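Local coordinates for protein RNA polymerase II subunit B1 CTD phosphatase RTR1 (Saccharomyces cerevisiae, PDB 5C2Y) that dephosphorylates serines in the C-terminal heptapeptide repeats of RNA polymerase II, regulating the polymerase as its phosphorylation pattern changes during transcription, at residues Cys47-Glu50 against Lys51-Lys54; Val69-Arg72 against Asn73-Arg77; Phe94-Asn97 against Asp98-Lys102; Asn108-Ala111 against Tyr112-Tyr116; Ser125-Tyr128 against Gln129-Ser133. All coordinates share one frame; numbering follows the deposited sequence.

Contact 1 (Cys47-Glu50 against Lys51-Lys54); sequences CKDE and KTLK. With SO4 (sulfate ion), chain D.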
# COMPACT_ATOMS: atom_id res chain seq x y z
N CYS A 47 -4.98 3.98 5.42
CA CYS A 47 -3.89 4.82 5.87
C CYS A 47 -4.37 6.20 6.21
O CYS A 47 -5.18 6.79 5.48
CB CYS A 47 -2.82 4.95 4.80
SG CYS A 47 -1.67 3.63 4.79
N LYS A 48 -3.84 6.74 7.30
CA LYS A 48 -4.15 8.10 7.71
C LYS A 48 -3.69 9.09 6.62
O LYS A 48 -4.39 10.04 6.30
CB LYS A 48 -3.50 8.40 9.07
CG LYS A 48 -3.72 9.79 9.62
CD LYS A 48 -5.16 10.03 10.02
CE LYS A 48 -5.37 11.45 10.52
NZ LYS A 48 -6.75 11.96 10.28
N ASP A 49 -2.55 8.82 6.00
CA ASP A 49 -1.93 9.79 5.12
C ASP A 49 -0.79 9.22 4.26
O ASP A 49 -0.40 8.07 4.40
CB ASP A 49 -1.39 10.94 5.95
CG ASP A 49 -0.45 10.46 7.04
OD1 ASP A 49 0.06 9.31 6.96
OD2 ASP A 49 -0.19 11.25 7.98
N GLU A 50 -0.24 10.06 3.39
CA GLU A 50 0.76 9.62 2.44
C GLU A 50 2.06 9.19 3.09
O GLU A 50 2.79 8.36 2.55
CB GLU A 50 1.03 10.73 1.45
CG GLU A 50 -0.22 11.26 0.80
CD GLU A 50 0.10 12.14 -0.37
OE1 GLU A 50 1.26 12.63 -0.40
OE2 GLU A 50 -0.77 12.33 -1.26
N LYS A 51 2.34 9.76 4.25
CA LYS A 51 3.55 9.49 5.02
C LYS A 51 3.53 8.05 5.54
O LYS A 51 4.56 7.37 5.60
CB LYS A 51 3.65 10.50 6.17
CG LYS A 51 4.92 10.50 6.98
CD LYS A 51 4.98 11.74 7.88
CE LYS A 51 3.67 11.95 8.68
NZ LYS A 51 2.71 12.92 8.03
N THR A 52 2.35 7.60 5.91
CA THR A 52 2.19 6.25 6.42
C THR A 52 2.29 5.25 5.26
O THR A 52 3.07 4.29 5.34
CB THR A 52 0.86 6.10 7.17
OG1 THR A 52 0.85 7.00 8.28
CG2 THR A 52 0.67 4.70 7.69
N LEU A 53 1.55 5.50 4.18
CA LEU A 53 1.63 4.65 3.00
C LEU A 53 3.08 4.55 2.50
O LEU A 53 3.53 3.46 2.14
CB LEU A 53 0.72 5.16 1.88
CG LEU A 53 0.64 4.31 0.60
CD1 LEU A 53 0.18 2.90 0.88
CD2 LEU A 53 -0.31 4.93 -0.38
N LYS A 54 3.80 5.67 2.52
CA LYS A 54 5.19 5.73 2.09
C LYS A 54 6.08 4.99 3.07
O LYS A 54 6.98 4.24 2.67
CB LYS A 54 5.65 7.18 1.97
CG LYS A 54 5.36 7.82 0.62
CD LYS A 54 5.11 9.32 0.75
CE LYS A 54 6.34 10.11 1.18
NZ LYS A 54 7.35 10.21 0.09
S SO4 D . 9.95 11.36 1.60
O1 SO4 D . 9.12 12.51 1.24
O2 SO4 D . 10.08 10.47 0.44
O3 SO4 D . 9.33 10.66 2.72
O4 SO4 D . 11.28 11.80 2.01

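Contact 2 (Val69-Arg72 against Asn73-Arg77); sequences VDER and NLNKR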
# COMPACT_ATOMS: atom_id res chain seq x y z
N VAL A 69 -4.23 -5.82 -1.59
CA VAL A 69 -5.26 -5.29 -2.49
C VAL A 69 -6.40 -6.27 -2.60
O VAL A 69 -7.57 -5.88 -2.57
CB VAL A 69 -4.66 -4.99 -3.89
CG1 VAL A 69 -5.74 -4.93 -4.97
CG2 VAL A 69 -3.87 -3.69 -3.84
N ASP A 70 -6.06 -7.56 -2.70
CA ASP A 70 -7.06 -8.62 -2.73
C ASP A 70 -7.84 -8.71 -1.43
O ASP A 70 -9.06 -8.86 -1.43
CB ASP A 70 -6.40 -9.96 -3.07
CG ASP A 70 -5.94 -10.02 -4.52
OD1 ASP A 70 -6.53 -9.31 -5.35
OD2 ASP A 70 -4.98 -10.75 -4.84
N GLU A 71 -7.16 -8.61 -0.30
CA GLU A 71 -7.89 -8.73 0.94
C GLU A 71 -8.72 -7.48 1.25
O GLU A 71 -9.74 -7.58 1.92
CB GLU A 71 -6.95 -9.04 2.10
CG GLU A 71 -7.69 -9.26 3.40
CD GLU A 71 -6.82 -9.92 4.42
OE1 GLU A 71 -5.68 -10.28 4.05
OE2 GLU A 71 -7.26 -10.08 5.58
N ARG A 72 -8.29 -6.31 0.78
CA ARG A 72 -9.14 -5.11 0.86
C ARG A 72 -10.43 -5.31 0.06
O ARG A 72 -11.54 -5.09 0.57
CB ARG A 72 -8.44 -3.86 0.33
CG ARG A 72 -7.20 -3.37 1.07
CD ARG A 72 -6.95 -1.89 0.76
NE ARG A 72 -7.28 -1.08 1.92
CZ ARG A 72 -7.90 0.09 1.87
NH1 ARG A 72 -8.28 0.58 0.71
NH2 ARG A 72 -8.16 0.75 3.00
N ASN A 73 -10.27 -5.71 -1.20
CA ASN A 73 -11.39 -5.97 -2.09
C ASN A 73 -12.40 -6.95 -1.50
O ASN A 73 -13.61 -6.79 -1.64
CB ASN A 73 -10.88 -6.51 -3.42
CG ASN A 73 -10.30 -5.42 -4.31
OD1 ASN A 73 -9.61 -5.71 -5.29
ND2 ASN A 73 -10.58 -4.16 -3.98
N LEU A 74 -11.88 -7.98 -0.84
CA LEU A 74 -12.66 -8.97 -0.12
C LEU A 74 -13.49 -8.34 0.99
O LEU A 74 -14.63 -8.73 1.23
CB LEU A 74 -11.71 -10.00 0.48
CG LEU A 74 -12.12 -11.44 0.71
CD1 LEU A 74 -12.02 -12.19 -0.60
CD2 LEU A 74 -11.18 -12.02 1.75
N ASN A 75 -12.88 -7.40 1.69
CA ASN A 75 -13.59 -6.60 2.66
C ASN A 75 -14.29 -5.42 2.02
O ASN A 75 -14.55 -4.41 2.68
CB ASN A 75 -12.63 -6.08 3.72
CG ASN A 75 -12.07 -7.17 4.60
OD1 ASN A 75 -12.64 -7.49 5.64
ND2 ASN A 75 -10.94 -7.72 4.20
N LYS A 76 -14.56 -5.54 0.72
CA LYS A 76 -15.30 -4.52 -0.01
C LYS A 76 -14.68 -3.13 0.06
O LYS A 76 -15.40 -2.16 0.29
CB LYS A 76 -16.75 -4.45 0.50
CG LYS A 76 -17.52 -5.76 0.42
CD LYS A 76 -18.80 -5.65 1.25
CE LYS A 76 -19.73 -6.85 1.06
NZ LYS A 76 -20.92 -6.83 1.98
N ARG A 77 -13.36 -3.02 -0.12
CA ARG A 77 -12.68 -1.73 -0.09
C ARG A 77 -11.82 -1.51 -1.32
O ARG A 77 -11.26 -2.46 -1.86
CB ARG A 77 -11.82 -1.60 1.15
CG ARG A 77 -12.53 -2.01 2.40
CD ARG A 77 -11.79 -1.55 3.62
NE ARG A 77 -11.77 -0.10 3.69
CZ ARG A 77 -12.57 0.62 4.47
NH1 ARG A 77 -13.44 0.01 5.28
NH2 ARG A 77 -12.48 1.95 4.46

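Contact 3 (Phe94-Asn97 against Asp98-Lys102); sequences FSMN and DTTKK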
# COMPACT_ATOMS: atom_id res chain seq x y z
N PHE A 94 -14.58 -16.60 -7.08
CA PHE A 94 -14.64 -17.97 -7.61
C PHE A 94 -15.28 -18.01 -9.00
O PHE A 94 -15.45 -19.08 -9.56
CB PHE A 94 -15.41 -18.88 -6.65
CG PHE A 94 -14.81 -18.97 -5.27
CD1 PHE A 94 -13.83 -19.91 -4.99
CD2 PHE A 94 -15.21 -18.12 -4.27
CE1 PHE A 94 -13.28 -19.99 -3.75
CE2 PHE A 94 -14.66 -18.19 -3.01
CZ PHE A 94 -13.70 -19.12 -2.75
N SER A 95 -15.62 -16.85 -9.55
CA SER A 95 -16.27 -16.81 -10.86
C SER A 95 -15.27 -16.73 -12.00
O SER A 95 -14.49 -15.80 -12.08
CB SER A 95 -17.22 -15.63 -10.97
OG SER A 95 -17.59 -15.45 -12.33
N MET A 96 -15.32 -17.72 -12.89
CA MET A 96 -14.46 -17.74 -14.06
C MET A 96 -14.94 -16.74 -15.11
O MET A 96 -14.14 -16.22 -15.89
CB MET A 96 -14.39 -19.14 -14.64
CG MET A 96 -13.34 -19.31 -15.71
SD MET A 96 -11.68 -18.93 -15.10
CE MET A 96 -10.73 -18.98 -16.62
N ASN A 97 -16.25 -16.45 -15.12
CA ASN A 97 -16.75 -15.38 -15.99
C ASN A 97 -16.09 -14.07 -15.61
O ASN A 97 -15.58 -13.35 -16.48
CB ASN A 97 -18.27 -15.24 -15.90
CG ASN A 97 -19.03 -16.26 -16.75
OD1 ASN A 97 -18.44 -17.08 -17.48
ND2 ASN A 97 -20.34 -16.18 -16.68
N ASP A 98 -16.11 -13.78 -14.31
CA ASP A 98 -15.55 -12.53 -13.80
C ASP A 98 -14.05 -12.50 -14.08
O ASP A 98 -13.50 -11.47 -14.43
CB ASP A 98 -15.84 -12.36 -12.30
CG ASP A 98 -17.28 -11.89 -12.04
OD1 ASP A 98 -18.13 -11.99 -12.95
OD2 ASP A 98 -17.56 -11.41 -10.92
N THR A 99 -13.39 -13.64 -13.94
CA THR A 99 -11.97 -13.72 -14.23
C THR A 99 -11.73 -13.51 -15.72
O THR A 99 -10.84 -12.77 -16.11
CB THR A 99 -11.38 -15.06 -13.75
OG1 THR A 99 -11.24 -15.03 -12.32
CG2 THR A 99 -10.00 -15.33 -14.40
N THR A 100 -12.57 -14.15 -16.54
CA THR A 100 -12.51 -14.01 -18.00
C THR A 100 -12.69 -12.57 -18.46
O THR A 100 -11.99 -12.14 -19.38
CB THR A 100 -13.58 -14.88 -18.70
OG1 THR A 100 -13.42 -16.25 -18.31
CG2 THR A 100 -13.42 -14.81 -20.20
N LYS A 101 -13.63 -11.84 -17.85
CA LYS A 101 -13.96 -10.47 -18.25
C LYS A 101 -12.77 -9.53 -18.15
O LYS A 101 -12.55 -8.68 -19.02
CB LYS A 101 -15.10 -9.91 -17.39
CG LYS A 101 -16.49 -10.32 -17.86
CD LYS A 101 -17.57 -9.81 -16.95
CE LYS A 101 -17.56 -8.31 -16.90
NZ LYS A 101 -18.64 -7.84 -15.99
N LYS A 102 -12.00 -9.67 -17.08
CA LYS A 102 -10.85 -8.82 -16.88
C LYS A 102 -9.85 -8.87 -18.06
O LYS A 102 -9.11 -7.92 -18.27
CB LYS A 102 -10.15 -9.20 -15.58
CG LYS A 102 -9.00 -8.26 -15.20
CD LYS A 102 -8.33 -8.64 -13.88
CE LYS A 102 -7.50 -7.48 -13.32
NZ LYS A 102 -6.83 -7.87 -12.03

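Contact 4 (Asn108-Ala111 against Tyr112-Tyr116); sequences NPYA and YLSHY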
# COMPACT_ATOMS: atom_id res chain seq x y z
N ASN A 108 -11.60 -2.33 -21.37
CA ASN A 108 -12.84 -2.08 -20.63
C ASN A 108 -12.50 -1.63 -19.21
O ASN A 108 -11.46 -2.03 -18.65
CB ASN A 108 -13.72 -3.34 -20.61
CG ASN A 108 -15.19 -3.03 -20.49
OD1 ASN A 108 -15.79 -3.12 -19.41
ND2 ASN A 108 -15.80 -2.64 -21.61
N PRO A 109 -13.33 -0.75 -18.63
CA PRO A 109 -13.12 -0.31 -17.26
C PRO A 109 -13.27 -1.45 -16.23
O PRO A 109 -12.77 -1.30 -15.13
CB PRO A 109 -14.23 0.74 -17.04
CG PRO A 109 -14.65 1.16 -18.39
CD PRO A 109 -14.43 -0.02 -19.30
N TYR A 110 -13.96 -2.53 -16.57
CA TYR A 110 -14.21 -3.57 -15.59
C TYR A 110 -12.93 -3.99 -14.90
O TYR A 110 -12.90 -4.16 -13.68
CB TYR A 110 -14.84 -4.80 -16.22
CG TYR A 110 -15.06 -5.88 -15.20
CD1 TYR A 110 -16.07 -5.76 -14.26
CD2 TYR A 110 -14.23 -7.00 -15.13
CE1 TYR A 110 -16.28 -6.72 -13.30
CE2 TYR A 110 -14.43 -7.98 -14.17
CZ TYR A 110 -15.46 -7.84 -13.26
OH TYR A 110 -15.71 -8.79 -12.28
N ALA A 111 -11.88 -4.15 -15.70
CA ALA A 111 -10.64 -4.72 -15.22
C ALA A 111 -10.15 -3.98 -13.97
O ALA A 111 -9.75 -4.63 -13.00
CB ALA A 111 -9.58 -4.71 -16.31
N TYR A 112 -10.22 -2.65 -13.96
CA TYR A 112 -9.80 -1.92 -12.75
C TYR A 112 -10.95 -1.54 -11.83
O TYR A 112 -10.81 -1.59 -10.60
CB TYR A 112 -8.99 -0.66 -13.09
CG TYR A 112 -9.52 0.24 -14.19
CD1 TYR A 112 -10.29 1.35 -13.89
CD2 TYR A 112 -9.19 0.01 -15.53
CE1 TYR A 112 -10.76 2.19 -14.90
CE2 TYR A 112 -9.65 0.84 -16.53
CZ TYR A 112 -10.43 1.92 -16.21
OH TYR A 112 -10.90 2.75 -17.20
N LEU A 113 -12.09 -1.18 -12.40
CA LEU A 113 -13.21 -0.74 -11.58
C LEU A 113 -13.72 -1.86 -10.67
O LEU A 113 -14.43 -1.60 -9.69
CB LEU A 113 -14.33 -0.19 -12.46
CG LEU A 113 -14.03 1.20 -13.05
CD1 LEU A 113 -15.26 1.81 -13.72
CD2 LEU A 113 -13.52 2.13 -11.97
N SER A 114 -13.32 -3.10 -10.96
CA SER A 114 -13.61 -4.22 -10.06
C SER A 114 -12.62 -4.33 -8.88
O SER A 114 -12.88 -5.05 -7.93
CB SER A 114 -13.67 -5.55 -10.84
OG SER A 114 -12.49 -5.78 -11.59
N HIS A 115 -11.50 -3.60 -8.94
CA HIS A 115 -10.53 -3.59 -7.84
C HIS A 115 -10.39 -2.23 -7.12
O HIS A 115 -9.89 -2.16 -5.98
CB HIS A 115 -9.15 -4.02 -8.37
CG HIS A 115 -9.18 -5.36 -9.03
ND1 HIS A 115 -9.39 -6.53 -8.33
CD2 HIS A 115 -9.08 -5.72 -10.33
CE1 HIS A 115 -9.39 -7.55 -9.17
NE2 HIS A 115 -9.20 -7.08 -10.39
N TYR A 116 -10.83 -1.16 -7.78
CA TYR A 116 -10.65 0.19 -7.24
C TYR A 116 -11.89 1.04 -7.46
O TYR A 116 -12.77 0.70 -8.24
CB TYR A 116 -9.43 0.86 -7.87
CG TYR A 116 -8.15 0.07 -7.72
CD1 TYR A 116 -7.40 0.13 -6.56
CD2 TYR A 116 -7.70 -0.74 -8.74
CE1 TYR A 116 -6.24 -0.60 -6.44
CE2 TYR A 116 -6.55 -1.45 -8.63
CZ TYR A 116 -5.82 -1.38 -7.49
OH TYR A 116 -4.66 -2.11 -7.40

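Contact 5 (Ser125-Tyr128 against Gln129-Ser133); sequences SQFY and QVQLS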
# COMPACT_ATOMS: atom_id res chain seq x y z
N SER A 125 -2.31 3.03 -7.02
CA SER A 125 -1.98 1.75 -6.41
C SER A 125 -0.88 1.04 -7.17
O SER A 125 -0.03 0.38 -6.58
CB SER A 125 -3.21 0.86 -6.34
OG SER A 125 -2.92 -0.36 -5.68
N GLN A 126 -0.89 1.17 -8.49
CA GLN A 126 0.05 0.43 -9.32
C GLN A 126 1.40 1.15 -9.41
O GLN A 126 2.46 0.51 -9.41
CB GLN A 126 -0.55 0.19 -10.70
CG GLN A 126 0.40 -0.33 -11.74
CD GLN A 126 -0.30 -1.06 -12.87
OE1 GLN A 126 -0.49 -0.53 -13.96
NE2 GLN A 126 -0.69 -2.31 -12.60
N PHE A 127 1.35 2.47 -9.49
CA PHE A 127 2.52 3.35 -9.41
C PHE A 127 3.31 3.08 -8.14
O PHE A 127 4.54 2.99 -8.15
CB PHE A 127 2.04 4.79 -9.46
CG PHE A 127 3.13 5.81 -9.61
CD1 PHE A 127 3.76 6.36 -8.49
CD2 PHE A 127 3.51 6.26 -10.87
CE1 PHE A 127 4.76 7.31 -8.63
CE2 PHE A 127 4.50 7.22 -11.02
CZ PHE A 127 5.12 7.75 -9.90
N TYR A 128 2.59 2.94 -7.03
CA TYR A 128 3.17 2.57 -5.75
C TYR A 128 3.81 1.20 -5.79
O TYR A 128 4.97 1.03 -5.46
CB TYR A 128 2.09 2.61 -4.67
CG TYR A 128 2.54 2.27 -3.26
CD1 TYR A 128 3.09 3.25 -2.44
CD2 TYR A 128 2.36 1.00 -2.74
CE1 TYR A 128 3.49 2.96 -1.15
CE2 TYR A 128 2.75 0.69 -1.44
CZ TYR A 128 3.31 1.67 -0.65
OH TYR A 128 3.69 1.38 0.64
N GLN A 129 3.04 0.21 -6.23
CA GLN A 129 3.44 -1.19 -6.17
C GLN A 129 4.73 -1.55 -6.92
O GLN A 129 5.54 -2.35 -6.42
CB GLN A 129 2.32 -2.05 -6.70
CG GLN A 129 2.69 -3.53 -6.74
CD GLN A 129 1.70 -4.33 -7.52
OE1 GLN A 129 1.21 -3.88 -8.56
NE2 GLN A 129 1.38 -5.53 -7.04
N VAL A 130 4.92 -0.99 -8.11
CA VAL A 130 6.04 -1.37 -8.96
C VAL A 130 7.36 -0.80 -8.44
O VAL A 130 8.43 -1.13 -8.94
CB VAL A 130 5.81 -0.90 -10.41
CG1 VAL A 130 4.53 -1.53 -10.97
CG2 VAL A 130 5.72 0.61 -10.45
N GLN A 131 7.28 0.05 -7.43
CA GLN A 131 8.48 0.61 -6.83
C GLN A 131 8.93 -0.20 -5.62
O GLN A 131 9.95 0.11 -5.01
CB GLN A 131 8.25 2.04 -6.38
CG GLN A 131 7.89 3.00 -7.46
CD GLN A 131 7.69 4.39 -6.89
OE1 GLN A 131 8.56 4.91 -6.19
NE2 GLN A 131 6.51 4.98 -7.16
N LEU A 132 8.15 -1.21 -5.26
CA LEU A 132 8.41 -1.95 -4.05
C LEU A 132 9.47 -3.00 -4.32
O LEU A 132 9.49 -3.61 -5.37
CB LEU A 132 7.13 -2.60 -3.53
CG LEU A 132 6.06 -1.73 -2.88
CD1 LEU A 132 4.80 -2.56 -2.64
CD2 LEU A 132 6.56 -1.12 -1.57
N SER A 133 10.33 -3.23 -3.35
CA SER A 133 11.39 -4.19 -3.53
C SER A 133 10.91 -5.62 -3.50
O SER A 133 10.03 -5.95 -2.70
CB SER A 133 12.43 -4.03 -2.46
OG SER A 133 13.26 -5.18 -2.47

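Contact 1 (Cys47-Glu50 against Lys51-Lys54)
An aspartate N-cap opens helix 50-56, and the carboxylate of Asp49 is shared between Thr52 and Lys51. Asp49 OD1 takes two bonds from one residue: the backbone N of Thr52 at 3.0 Å, reaching the anti side of the carboxylate from well out of its plane, and Thr52 OG1 at 2.8 Å, reaching the syn side. With chi1 at 55°, CG of Asp49 sits between its own backbone N and carbonyl carbon, and this turns the carboxylate back over the start of the helix. Aspartate suits the place because its short side chain accepts from an amide that has no carbonyl of an earlier turn to bind, and its negative charge probably interacts well with the positive end of the helix dipole. The other oxygen, OD2, forms a salt bridge with Lys51 NZ, its hydrogen bond long and weak at 3.3 Å, made possible by the bend near the end of the lysine chain. Behind the cap the regular helix bonds begin, Leu53 N to Asp49 O at 3.2 Å and nearly straight (174°), then Lys54 N to Glu50 O at 2.9 Å. Cys47 SG packs against CG2 of Thr52, 3.9 Å away, and against CB of Leu53. Lys54 NZ also binds O2 of a sulfate, probably from the crystallisation liquor, at 2.8 Å. Outside this turn, Glu50 pairs with Arg168 and Lys54 with Glu165, tying it to helix 163-170, while Thr52 leans on Ile9 and Ile12 of helix 9-17.

Contact 2 (Val69-Arg72 against Asn73-Arg77)
Asn75 folds back on Glu71 and grips its carbonyl oxygen twice: ND2 lies 2.6 Å from Glu71 O, which is close to the amide plane of the asparagine, and the backbone N of Asn75 reaches the same Glu71 O at 3.2 Å. The two donors come from opposite faces of the carbonyl plane. The side chains of Glu71 and Asn75 run side by side, their carboxylate and amide planes nearly coplanar, with Glu71 CG 3.7 Å from Asn75 ND2. An asparagine is apt here because its short amide can supply a second N-H to the carbonyl already bound by its own backbone.

One step further on, the chain reverses in a Schellman motif. Lys76, at positive phi (57°), is the C-prime residue; Arg77 N bonds to Arg72 O at 2.8 Å and Lys76 N to Asn73 O. This return brings Arg77 O to Asn73 ND2, a bond of 2.8 Å that pins the asparagine amide; Asn73 ND2 also bonds to His115 O.

The two arginines cross at an angle, their guanidinium planes 58° apart, with Arg77 NE over one face of Arg72 and 3.8 Å from its NH2. This closeness of like charges is probably eased by the carbonyls that hold Arg72: its NH1 binds the O atoms of Cys78 and Cys83, two zinc ligands, and its NE and NH2 bind Leu42 O and Ser45 O. The C-terminal end of helix 62-74 is thus tied to the end of helix 28-42, the loop after it and the zinc-binding loop, while Val69 packs on Tyr116 beyond helix 110-113.

Contact 3 (Phe94-Asn97 against Asp98-Lys102)
Ser95 turns its hydroxyl toward the backbone of Asp98: OG lies 3.0 Å from Asp98 N along an almost straight N-H (170°). The oxygen stands opposite the serine's own nitrogen (chi1 167°), which swings it over the first turn, and Asp98 CB and CG pack close to the same hydroxymethyl group. Serine is well fitted to such an N-cap, being small and able to accept from an amide that has no earlier helix carbonyl to bind. Replacing it by alanine removes the oxygen and would probably leave Asp98 N without its capping partner, allowing the start of the helix to fray. The aspartate's OD2 in turn binds Asp92 N, just upstream.

This is the N-terminal turn of helix 96-104, a surface element within the predicted RTR1-type zinc finger, well away from the zinc. Met96 and Thr100 meet at about a right angle. The threonine's OG1 lies 2.5 Å from Met96 O, on the opposite face of that carbonyl from Thr100 N, which bonds to it at 2.7 Å. Met96 SD, carried round by the bend at chi2 (59°), rests 4.0 Å from Thr99 CG2, their side chains crossing obliquely. Lys101 NZ makes a cation-pi contact with the ring of Tyr110.

Contact 4 (Asn108-Ala111 against Tyr112-Tyr116)
This is a local contact round the short helix 110-113, in which the rings of Tyr110 and Tyr112 pack on Ser114 CB and on Pro109. It lies in the predicted RTR1-type zinc finger, between helices 96-104 and 119-129 and just before the zinc ligand Cys117, with Tyr110 also touching Asp98. The proline CA stands over the face of Tyr112, 4.0 Å from the ring centroid in a CH-pi contact, and Pro109 O lies 3.6 Å above the plane of the Tyr112 ring, over its centre. The torsion chi1 of 46° puts CG of Tyr112 between its backbone N and carbonyl carbon, and that position brings the ring back over the turn. Leu113 CD1 also touches Pro109 CB, at 3.6 Å. A rigid proline suits a first turn, since its lack of an N-H costs nothing there. A serine in place of Tyr112 would probably strip the proline of its aromatic cover and open a gap beside it.

A second CH-pi contact joins Tyr110 and Ser114, whose CB stands over one face of the ring, 4.0 Å from the centroid. Ser114 OG bonds to Tyr110 O at 2.7 Å and Ser114 N to the same oxygen at 2.9 Å, from opposite faces of its plane. Leu113 N binds Pro109 O at 2.8 Å. The double grip on Tyr110 O means that the hydroxyl of Ser114 donates to the backbone of its own turn, while both rings are met by C-H groups next to electron-withdrawing atoms.

Contact 5 (Ser125-Tyr128 against Gln129-Ser133)
Ser125 and Gln129 are joined by a helical bond, Gln129 N to Ser125 O at 3.1 Å, while the serine hydroxyl bonds to Tyr65 and Tyr116. Gln126 O accepts from Val130 N at 3.2 Å, and the two valine methyls lie close about this carbonyl oxygen. At Phe127 the side chain of Gln131 returns: NE2 bonds to Phe127 O at 3.0 Å, standing above the carbonyl plane, and the same nitrogen comes to 3.3 Å from Phe127 CE1, with the amide plane almost perpendicular to the ring (89°). Gln131 NE2 also bonds to Thr161 O, so its two N-H groups can serve two carbonyls, which suits a primary amide. Tyr128 O takes Gln131 N at 3.2 Å, and Tyr128 CE2 lies 4.0 Å from Leu132 CD1, the two side chains crossing at a slant. With CG anti to the backbone N (chi1 -179°), the tyrosine ring lies beside Leu132 and its hydroxyl reaches Leu53 O. Leucine fits beside it, apolar and buried against Pro62 and Tyr65. The chain leaves helix 119-129, which carries the zinc ligand His121, through a type I beta turn from Gln129 to Leu132, closed by Leu132 N to Gln129 O.

Overall arrangement
From the N terminus the five contacts follow in series; none nests within or crosses another. Each joins segments adjacent in sequence, so none closes a long loop, and the ties between contacts draw the fold together. Contact 1 starts helix 50-56 and contact 2 ends helix 62-74. Contact 3 begins helix 96-104 about 17 Å from contact 2, measured between centres, and contact 4, on helix 110-113, meets it through Lys101 and Lys102. Contact 4 then reaches back to contact 2 and forward to contact 5 through its last residue. Contact 5 closes helix 119-129 and bonds to contact 1, so helix 119-129 is joined to helix 50-56, and contacts 2, 4 and 5 lie nearest the zinc site.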